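Crystal protein (Bacillus thuringiensis serovar dakota, PDB 2ZTB) is a parasporin-2 toxin, here in its proteolytically activated form, that recognizes cancer cells and probably kills them by forming beta-barrel pores in the membrane. Local coordinates at residues 129-132 with 136-139. Numbering follows the deposited sequence.
Sequences KKVF and GEVS
Lys130 and Phe132 pair in antiparallel register with Val138 and Gly136, each pair closed by two backbone hydrogen bonds, as the two arms of a beta hairpin run at 162° to each other. Lys130 N bonds to Val138 O at 2.9 Å, and next to the turn the bond from Gly136 N to Phe132 O is the most bent of the four. Glycine suits position 136 because phi is positive there (86°) and it has no CB to press on the preceding carbonyl.

The face bearing Phe132 and Val138, both buried, is largely apolar, with the aliphatic part of Lys130 beside them. Phe132 CD1 meets Val138 CG2 at 4.0 Å, the methyl lying at the ring edge, while Lys130 CG rests over one ring face, offset toward the rim. Val138 touches Val230 and Asn232 of strand 223-247, Phe132 touches Asn232, and Lys130 carries its ammonium away to Asn72.

On the exposed face Lys129 CG, anti to the carbonyl carbon (chi1 -73°), lies against Ser139 CB (3.5 Å), and bends farther along the chain bring NZ to Glu137 OE2 (3.1 Å) in a diagonal salt bridge. Glu137 extends to meet it across the strands; its CG lies 4.1 Å from Val131 CG2.

This two-faced chemistry fits an amphipathic hairpin lying on the long sheet, consistent with the membrane-inserting hairpins of aerolysin-type toxins: Phe132 and Val138 turn toward the long strands, while the Lys129-Glu137 salt bridge, Val131 and Ser139 lie on the exposed face.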
ATOM      1  N   LYS A 129      -4.023   8.554   0.570  1.00 62.23           N
ATOM      2  CA  LYS A 129      -4.612   9.419   1.578  1.00 62.80           C
ATOM      3  C   LYS A 129      -5.999   8.920   1.951  1.00 62.46           C
ATOM      4  O   LYS A 129      -6.837   8.692   1.082  1.00 62.85           O
ATOM      5  CB  LYS A 129      -4.693  10.853   1.065  1.00 63.47           C
ATOM      6  CG  LYS A 129      -3.349  11.571   1.007  1.00 66.01           C
ATOM      7  CD  LYS A 129      -3.381  12.800   0.103  1.00 68.84           C
ATOM      8  CE  LYS A 129      -2.508  13.928   0.667  1.00 70.55           C
ATOM      9  NZ  LYS A 129      -2.863  14.232   2.087  1.00 70.63           N
ATOM     10  N   LYS A 130      -6.237   8.758   3.245  1.00 62.00           N
ATOM     11  CA  LYS A 130      -7.538   8.325   3.738  1.00 61.59           C
ATOM     12  C   LYS A 130      -7.886   9.040   5.040  1.00 60.90           C
ATOM     13  O   LYS A 130      -7.072   9.088   5.965  1.00 60.98           O
ATOM     14  CB  LYS A 130      -7.549   6.797   3.921  1.00 61.99           C
ATOM     15  CG  LYS A 130      -8.762   6.217   4.636  1.00 62.68           C
ATOM     16  CD  LYS A 130      -9.998   6.224   3.764  1.00 65.04           C
ATOM     17  CE  LYS A 130     -11.243   6.029   4.617  1.00 66.25           C
ATOM     18  NZ  LYS A 130     -12.438   5.759   3.769  1.00 68.17           N
ATOM     19  N   VAL A 131      -9.088   9.607   5.106  1.00 60.19           N
ATOM     20  CA  VAL A 131      -9.593  10.166   6.369  1.00 59.42           C
ATOM     21  C   VAL A 131     -10.453   9.138   7.113  1.00 58.88           C
ATOM     22  O   VAL A 131     -11.526   8.739   6.646  1.00 58.63           O
ATOM     23  CB  VAL A 131     -10.373  11.502   6.190  1.00 59.49           C
ATOM     24  CG1 VAL A 131     -10.920  11.987   7.534  1.00 58.53           C
ATOM     25  CG2 VAL A 131      -9.491  12.581   5.544  1.00 59.33           C
ATOM     26  N   PHE A 132      -9.957   8.709   8.266  1.00 58.21           N
ATOM     27  CA  PHE A 132     -10.667   7.758   9.106  1.00 58.05           C
ATOM     28  C   PHE A 132     -11.511   8.492  10.155  1.00 58.15           C
ATOM     29  O   PHE A 132     -11.074   9.497  10.727  1.00 57.49           O
ATOM     30  CB  PHE A 132      -9.673   6.824   9.789  1.00 57.75           C
ATOM     31  CG  PHE A 132      -9.032   5.817   8.860  1.00 57.90           C
ATOM     32  CD1 PHE A 132      -7.660   5.864   8.606  1.00 57.52           C
ATOM     33  CD2 PHE A 132      -9.792   4.818   8.256  1.00 56.86           C
ATOM     34  CE1 PHE A 132      -7.046   4.929   7.772  1.00 57.42           C
ATOM     35  CE2 PHE A 132      -9.193   3.876   7.415  1.00 58.97           C
ATOM     36  CZ  PHE A 132      -7.811   3.929   7.173  1.00 58.10           C
ATOM     37  N   GLY A 136      -8.570   9.681  12.093  1.00 58.70           N
ATOM     38  CA  GLY A 136      -8.217  10.922  11.410  1.00 59.23           C
ATOM     39  C   GLY A 136      -7.472  10.704  10.105  1.00 59.66           C
ATOM     40  O   GLY A 136      -7.467   9.597   9.563  1.00 59.35           O
ATOM     41  N   GLU A 137      -6.851  11.771   9.598  1.00 60.67           N
ATOM     42  CA  GLU A 137      -6.189  11.736   8.299  1.00 61.68           C
ATOM     43  C   GLU A 137      -4.865  10.994   8.349  1.00 61.97           C
ATOM     44  O   GLU A 137      -4.030  11.231   9.228  1.00 62.06           O
ATOM     45  CB  GLU A 137      -5.968  13.127   7.694  1.00 61.88           C
ATOM     46  CG  GLU A 137      -5.512  13.022   6.217  1.00 64.84           C
ATOM     47  CD  GLU A 137      -4.876  14.287   5.658  1.00 68.82           C
ATOM     48  OE1 GLU A 137      -5.486  15.380   5.762  1.00 69.61           O
ATOM     49  OE2 GLU A 137      -3.769  14.175   5.086  1.00 70.61           O
ATOM     50  N   VAL A 138      -4.708  10.102   7.374  1.00 61.95           N
ATOM     51  CA  VAL A 138      -3.505   9.307   7.165  1.00 62.17           C
ATOM     52  C   VAL A 138      -3.040   9.539   5.709  1.00 61.73           C
ATOM     53  O   VAL A 138      -3.850   9.499   4.783  1.00 61.32           O
ATOM     54  CB  VAL A 138      -3.828   7.814   7.445  1.00 62.39           C
ATOM     55  CG1 VAL A 138      -2.758   6.901   6.942  1.00 63.23           C
ATOM     56  CG2 VAL A 138      -4.058   7.587   8.955  1.00 62.37           C
ATOM     57  N   SER A 139      -1.758   9.835   5.517  1.00 61.33           N
ATOM     58  CA  SER A 139      -1.189   9.865   4.168  1.00 61.30           C
ATOM     59  C   SER A 139       0.146   9.120   4.053  1.00 60.58           C
ATOM     60  O   SER A 139       0.923   9.051   5.011  1.00 60.27           O
ATOM     61  CB  SER A 139      -1.047  11.285   3.649  1.00 61.42           C
ATOM     62  OG  SER A 139       0.031  11.935   4.283  1.00 64.53           O
TER